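Local structure of putative uncharacterized protein (Ustilago maydis, 4GNX) at residues N14-I28 and Y65-A79. The protein is a subunit of replication protein A, which binds single-stranded DNA, probably through its OB-fold domains, and carries a zinc ion. Numbering follows the deposited sequence.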
loop_
_atom_site.group_PDB
_atom_site.type_symbol
_atom_site.label_atom_id
_atom_site.label_comp_id
_atom_site.label_asym_id
_atom_site.label_seq_id
_atom_site.Cartn_x
_atom_site.Cartn_y
_atom_site.Cartn_z
ATOM N N ASN C 14 -21.022 -11.129 30.734
ATOM C CA ASN C 14 -21.950 -10.006 30.620
ATOM C C ASN C 14 -22.030 -9.108 31.844
ATOM O O ASN C 14 -22.388 -7.938 31.726
ATOM C CB ASN C 14 -23.338 -10.499 30.229
ATOM C CG ASN C 14 -23.367 -11.095 28.836
ATOM O OD1 ASN C 14 -22.518 -10.770 27.992
ATOM N ND2 ASN C 14 -24.337 -11.980 28.585
ATOM N N ARG C 15 -21.702 -9.659 33.008
ATOM C CA ARG C 15 -21.628 -8.879 34.229
ATOM C C ARG C 15 -20.230 -8.267 34.337
ATOM O O ARG C 15 -19.301 -8.936 34.791
ATOM C CB ARG C 15 -21.928 -9.768 35.444
ATOM C CG ARG C 15 -22.135 -8.997 36.740
ATOM C CD ARG C 15 -22.208 -9.902 37.958
ATOM N NE ARG C 15 -23.560 -10.384 38.233
ATOM C CZ ARG C 15 -24.504 -9.677 38.861
ATOM N NH1 ARG C 15 -24.267 -8.429 39.267
ATOM N NH2 ARG C 15 -25.702 -10.211 39.078
ATOM N N TRP C 16 -20.065 -7.014 33.907
ATOM C CA TRP C 16 -18.768 -6.328 34.053
ATOM C C TRP C 16 -18.859 -4.834 34.167
ATOM O O TRP C 16 -19.815 -4.214 33.681
ATOM C CB TRP C 16 -17.796 -6.708 32.931
ATOM C CG TRP C 16 -18.275 -6.309 31.554
ATOM C CD1 TRP C 16 -18.935 -7.108 30.616
ATOM C CD2 TRP C 16 -18.166 -4.989 30.917
ATOM N NE1 TRP C 16 -19.222 -6.396 29.474
ATOM C CE2 TRP C 16 -18.793 -5.119 29.589
ATOM C CE3 TRP C 16 -17.628 -3.769 31.288
ATOM C CZ2 TRP C 16 -18.868 -4.054 28.708
ATOM C CZ3 TRP C 16 -17.703 -2.707 30.388
ATOM C CH2 TRP C 16 -18.311 -2.845 29.131
ATOM N N THR C 17 -17.844 -4.261 34.816
ATOM C CA THR C 17 -17.619 -2.814 34.887
ATOM C C THR C 17 -16.140 -2.488 34.649
ATOM O O THR C 17 -15.259 -3.161 35.182
ATOM C CB THR C 17 -18.023 -2.261 36.266
ATOM O OG1 THR C 17 -19.450 -2.262 36.387
ATOM C CG2 THR C 17 -17.517 -0.844 36.457
ATOM N N ILE C 18 -15.863 -1.458 33.859
ATOM C CA ILE C 18 -14.475 -1.043 33.677
ATOM C C ILE C 18 -14.221 0.353 34.221
ATOM O O ILE C 18 -15.122 1.193 34.230
ATOM C CB ILE C 18 -13.999 -1.143 32.204
ATOM C CG1 ILE C 18 -14.834 -0.250 31.282
ATOM C CG2 ILE C 18 -13.972 -2.596 31.732
ATOM C CD1 ILE C 18 -14.344 -0.272 29.847
ATOM N N LYS C 19 -12.996 0.584 34.678
ATOM C CA LYS C 19 -12.548 1.912 35.070
ATOM C C LYS C 19 -11.496 2.368 34.061
ATOM O O LYS C 19 -10.391 1.824 34.017
ATOM C CB LYS C 19 -11.950 1.855 36.471
ATOM C CG LYS C 19 -12.419 2.962 37.411
ATOM C CD LYS C 19 -11.342 4.008 37.665
ATOM C CE LYS C 19 -10.462 3.684 38.871
ATOM N NZ LYS C 19 -10.665 4.589 40.046
ATOM N N ALA C 20 -11.841 3.349 33.229
ATOM C CA ALA C 20 -10.962 3.748 32.121
ATOM C C ALA C 20 -10.955 5.257 31.857
ATOM O O ALA C 20 -11.963 5.936 32.119
ATOM C CB ALA C 20 -11.371 3.007 30.865
ATOM N N ARG C 21 -9.842 5.794 31.339
ATOM C CA ARG C 21 -9.880 7.195 30.909
ATOM C C ARG C 21 -10.025 7.343 29.415
ATOM O O ARG C 21 -9.448 6.576 28.654
ATOM C CB ARG C 21 -8.747 8.067 31.479
ATOM C CG ARG C 21 -7.430 8.045 30.734
ATOM C CD ARG C 21 -6.629 9.338 30.900
ATOM N NE ARG C 21 -6.759 10.018 32.196
ATOM C CZ ARG C 21 -6.257 9.580 33.347
ATOM N NH1 ARG C 21 -5.607 8.421 33.405
ATOM N NH2 ARG C 21 -6.424 10.294 34.456
ATOM N N VAL C 22 -10.824 8.323 29.011
ATOM C CA VAL C 22 -11.039 8.625 27.606
ATOM C C VAL C 22 -9.799 9.304 27.068
ATOM O O VAL C 22 -9.447 10.383 27.508
ATOM C CB VAL C 22 -12.225 9.575 27.385
ATOM C CG1 VAL C 22 -12.385 9.835 25.900
ATOM C CG2 VAL C 22 -13.509 9.003 27.974
ATOM N N THR C 23 -9.131 8.656 26.121
ATOM C CA THR C 23 -7.951 9.237 25.514
ATOM C C THR C 23 -8.294 10.050 24.280
ATOM O O THR C 23 -7.595 11.011 23.981
ATOM C CB THR C 23 -6.959 8.173 25.107
ATOM O OG1 THR C 23 -7.595 7.310 24.167
ATOM C CG2 THR C 23 -6.519 7.393 26.321
ATOM N N SER C 24 -9.345 9.666 23.550
ATOM C CA SER C 24 -9.812 10.468 22.414
ATOM C C SER C 24 -11.264 10.213 22.101
ATOM O O SER C 24 -11.811 9.157 22.416
ATOM C CB SER C 24 -9.006 10.169 21.163
ATOM O OG SER C 24 -9.402 8.915 20.646
ATOM N N LYS C 25 -11.868 11.174 21.429
ATOM C CA LYS C 25 -13.293 11.170 21.176
ATOM C C LYS C 25 -13.537 11.683 19.770
ATOM O O LYS C 25 -12.948 12.666 19.342
ATOM C CB LYS C 25 -13.991 12.068 22.208
ATOM C CG LYS C 25 -15.505 12.217 22.048
ATOM C CD LYS C 25 -16.201 12.649 23.346
ATOM C CE LYS C 25 -16.514 14.140 23.386
ATOM N NZ LYS C 25 -17.699 14.481 24.224
ATOM N N SER C 26 -14.402 11.010 19.038
ATOM C CA SER C 26 -14.680 11.409 17.676
ATOM C C SER C 26 -15.650 12.572 17.707
ATOM O O SER C 26 -16.298 12.813 18.722
ATOM C CB SER C 26 -15.343 10.259 16.949
ATOM O OG SER C 26 -16.672 10.136 17.409
ATOM N N ASP C 27 -15.757 13.288 16.592
ATOM C CA ASP C 27 -16.926 14.124 16.352
ATOM C C ASP C 27 -18.173 13.251 16.201
ATOM O O ASP C 27 -18.102 12.011 16.219
ATOM C CB ASP C 27 -16.724 14.994 15.113
ATOM C CG ASP C 27 -15.689 16.086 15.333
ATOM O OD1 ASP C 27 -15.203 16.190 16.481
ATOM O OD2 ASP C 27 -15.358 16.836 14.373
ATOM N N ILE C 28 -19.319 13.898 16.073
ATOM C CA ILE C 28 -20.540 13.168 15.807
ATOM C C ILE C 28 -20.670 12.977 14.299
ATOM O O ILE C 28 -20.644 13.937 13.529
ATOM C CB ILE C 28 -21.748 13.870 16.433
ATOM C CG1 ILE C 28 -21.651 13.761 17.955
ATOM C CG2 ILE C 28 -23.042 13.262 15.928
ATOM C CD1 ILE C 28 -22.535 14.730 18.712
ATOM N N TYR C 65 -22.617 11.389 24.616
ATOM C CA TYR C 65 -21.654 12.283 23.987
ATOM C C TYR C 65 -21.315 13.441 24.920
ATOM O O TYR C 65 -20.132 13.695 25.169
ATOM C CB TYR C 65 -22.095 12.801 22.616
ATOM C CG TYR C 65 -21.003 13.611 21.946
ATOM C CD1 TYR C 65 -19.988 12.978 21.221
ATOM C CD2 TYR C 65 -20.956 15.000 22.066
ATOM C CE1 TYR C 65 -18.973 13.708 20.613
ATOM C CE2 TYR C 65 -19.942 15.736 21.468
ATOM C CZ TYR C 65 -18.955 15.087 20.744
ATOM O OH TYR C 65 -17.944 15.808 20.145
ATOM N N PRO C 66 -22.346 14.130 25.455
ATOM C CA PRO C 66 -22.048 15.225 26.377
ATOM C C PRO C 66 -21.304 14.713 27.600
ATOM O O PRO C 66 -20.396 15.370 28.088
ATOM C CB PRO C 66 -23.434 15.731 26.779
ATOM C CG PRO C 66 -24.335 15.302 25.677
ATOM C CD PRO C 66 -23.798 13.969 25.263
ATOM N N LEU C 67 -21.664 13.520 28.046
ATOM C CA LEU C 67 -21.169 12.955 29.295
ATOM C C LEU C 67 -19.683 12.587 29.323
ATOM O O LEU C 67 -19.063 12.596 30.382
ATOM C CB LEU C 67 -22.020 11.731 29.658
ATOM C CG LEU C 67 -21.814 10.963 30.964
ATOM C CD1 LEU C 67 -21.839 11.882 32.181
ATOM C CD2 LEU C 67 -22.881 9.890 31.083
ATOM N N LEU C 68 -19.111 12.249 28.174
ATOM C CA LEU C 68 -17.739 11.740 28.158
ATOM C C LEU C 68 -16.763 12.779 27.628
ATOM O O LEU C 68 -16.946 13.305 26.532
ATOM C CB LEU C 68 -17.651 10.452 27.333
ATOM C CG LEU C 68 -18.371 9.189 27.815
ATOM C CD1 LEU C 68 -18.515 8.211 26.657
ATOM C CD2 LEU C 68 -17.635 8.542 28.979
ATOM N N GLN C 69 -15.726 13.072 28.404
ATOM C CA GLN C 69 -14.793 14.139 28.051
ATOM C C GLN C 69 -13.357 13.659 28.146
ATOM O O GLN C 69 -13.001 12.962 29.097
ATOM C CB GLN C 69 -15.024 15.364 28.942
ATOM C CG GLN C 69 -16.341 16.072 28.680
ATOM C CD GLN C 69 -16.625 17.167 29.693
ATOM O OE1 GLN C 69 -15.765 17.519 30.516
ATOM N NE2 GLN C 69 -17.839 17.722 29.640
ATOM N N GLU C 70 -12.532 14.034 27.168
ATOM C CA GLU C 70 -11.155 13.525 27.098
ATOM C C GLU C 70 -10.311 13.731 28.355
ATOM O O GLU C 70 -10.400 14.746 29.028
ATOM C CB GLU C 70 -10.392 13.960 25.828
ATOM C CG GLU C 70 -11.091 14.941 24.891
ATOM C CD GLU C 70 -10.601 14.820 23.447
ATOM O OE1 GLU C 70 -10.736 13.725 22.850
ATOM O OE2 GLU C 70 -10.079 15.821 22.899
ATOM N N ASN C 71 -9.533 12.704 28.668
ATOM C CA ASN C 71 -8.602 12.694 29.773
ATOM C C ASN C 71 -9.273 12.524 31.133
ATOM O O ASN C 71 -8.593 12.373 32.155
ATOM C CB ASN C 71 -7.704 13.927 29.730
ATOM C CG ASN C 71 -6.383 13.698 30.417
ATOM O OD1 ASN C 71 -5.813 12.604 30.344
ATOM N ND2 ASN C 71 -5.888 14.722 31.095
ATOM N N HIS C 72 -10.604 12.533 31.135
ATOM C CA HIS C 72 -11.385 12.225 32.333
ATOM C C HIS C 72 -11.589 10.733 32.447
ATOM O O HIS C 72 -11.494 10.022 31.450
ATOM C CB HIS C 72 -12.724 12.953 32.302
ATOM C CG HIS C 72 -12.610 14.452 32.442
ATOM N ND1 HIS C 72 -12.927 15.096 33.578
ATOM C CD2 HIS C 72 -12.202 15.429 31.538
ATOM C CE1 HIS C 72 -12.734 16.418 33.415
ATOM N NE2 HIS C 72 -12.291 16.621 32.165
ATOM N N VAL C 73 -11.878 10.263 33.662
ATOM C CA VAL C 73 -11.897 8.830 34.009
ATOM C C VAL C 73 -13.295 8.370 34.404
ATOM O O VAL C 73 -13.958 9.021 35.209
ATOM C CB VAL C 73 -10.942 8.534 35.185
ATOM C CG1 VAL C 73 -11.146 7.125 35.726
ATOM C CG2 VAL C 73 -9.494 8.751 34.770
ATOM N N TYR C 74 -13.733 7.237 33.863
ATOM C CA TYR C 74 -15.114 6.815 34.057
ATOM C C TYR C 74 -15.301 5.350 34.438
ATOM O O TYR C 74 -14.477 4.488 34.114
ATOM C CB TYR C 74 -15.921 7.094 32.793
ATOM C CG TYR C 74 -15.918 8.534 32.335
ATOM C CD1 TYR C 74 -14.862 9.045 31.579
ATOM C CD2 TYR C 74 -16.986 9.381 32.632
ATOM C CE1 TYR C 74 -14.865 10.361 31.144
ATOM C CE2 TYR C 74 -16.997 10.697 32.195
ATOM C CZ TYR C 74 -15.933 11.181 31.453
ATOM O OH TYR C 74 -15.931 12.483 31.019
ATOM N N LEU C 75 -16.401 5.101 35.142
ATOM C CA LEU C 75 -16.922 3.771 35.398
ATOM C C LEU C 75 -17.937 3.514 34.313
ATOM O O LEU C 75 -18.972 4.190 34.253
ATOM C CB LEU C 75 -17.654 3.723 36.739
ATOM C CG LEU C 75 -16.871 3.443 38.018
ATOM C CD1 LEU C 75 -17.466 4.235 39.175
ATOM C CD2 LEU C 75 -16.863 1.953 38.318
ATOM N N ILE C 76 -17.634 2.541 33.459
ATOM C CA ILE C 76 -18.527 2.156 32.380
ATOM C C ILE C 76 -18.972 0.715 32.606
ATOM O O ILE C 76 -18.186 -0.139 33.041
ATOM C CB ILE C 76 -17.845 2.316 31.016
ATOM C CG1 ILE C 76 -17.348 3.750 30.840
ATOM C CG2 ILE C 76 -18.796 1.936 29.887
ATOM C CD1 ILE C 76 -16.190 3.864 29.871
ATOM N N SER C 77 -20.239 0.455 32.303
ATOM C CA SER C 77 -20.881 -0.783 32.712
ATOM C C SER C 77 -22.080 -1.132 31.845
ATOM O O SER C 77 -22.847 -0.257 31.447
ATOM C CB SER C 77 -21.351 -0.652 34.164
ATOM O OG SER C 77 -21.510 -1.919 34.762
ATOM N N LYS C 78 -22.230 -2.426 31.576
ATOM C CA LYS C 78 -23.424 -2.991 30.934
ATOM C C LYS C 78 -23.608 -2.503 29.500
ATOM O O LYS C 78 -24.613 -1.865 29.157
ATOM C CB LYS C 78 -24.677 -2.764 31.793
ATOM C CG LYS C 78 -25.462 -4.036 32.037
ATOM C CD LYS C 78 -25.936 -4.117 33.484
ATOM C CE LYS C 78 -26.649 -5.439 33.795
ATOM N NZ LYS C 78 -25.772 -6.625 33.558
ATOM N N ALA C 79 -22.602 -2.835 28.689
ATOM C CA ALA C 79 -22.507 -2.535 27.261
ATOM C C ALA C 79 -22.066 -3.799 26.496
ATOM O O ALA C 79 -21.504 -4.718 27.086
ATOM C CB ALA C 79 -21.503 -1.423 27.051
#
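Lys25 and Ile28 enclose the ring of Tyr65 from opposite faces. The ammonium NZ of Lys25 lies 3.7 Å from the ring centroid and only 8° off the normal, a cation-pi contact, while Ile28 CD1 sits over the centre of the other face in a CH-pi contact. The Lys25 chain leaves the backbone with CG opposite N (chi1 178°) and turns near its end, which lets NZ also donate to Leu68 O and Tyr65 O, both at 2.7 Å, the former almost in line with its C=O.

Strands 17-25 and 73-77, their short axes at 138° N to C, are antiparallel neighbours in the beta-barrel of an OB fold; Ile18 with Ile76 and Ala20 with Tyr74 form hydrogen-bonded pairs. The face carrying these four residues, all buried, is the tightly packed part: Val22 CG2 meets Tyr74 CE1 at 3.7 Å and Leu68 CD2 covers one face of that tyrosine ring, with Ile105 of strand 104-107 packing alongside.

On the other face Thr17, Lys19, Leu75 and Ser77 are partly exposed. Thr17 OG1 and Ser77 OG share a 2.6 Å hydrogen bond. Arg21 and Val73, on this same face, are buried: Arg21 NE donates to Asn71 O at 3.0 Å from above the carbonyl plane, and Val73 CG2 lies over one guanidinium face.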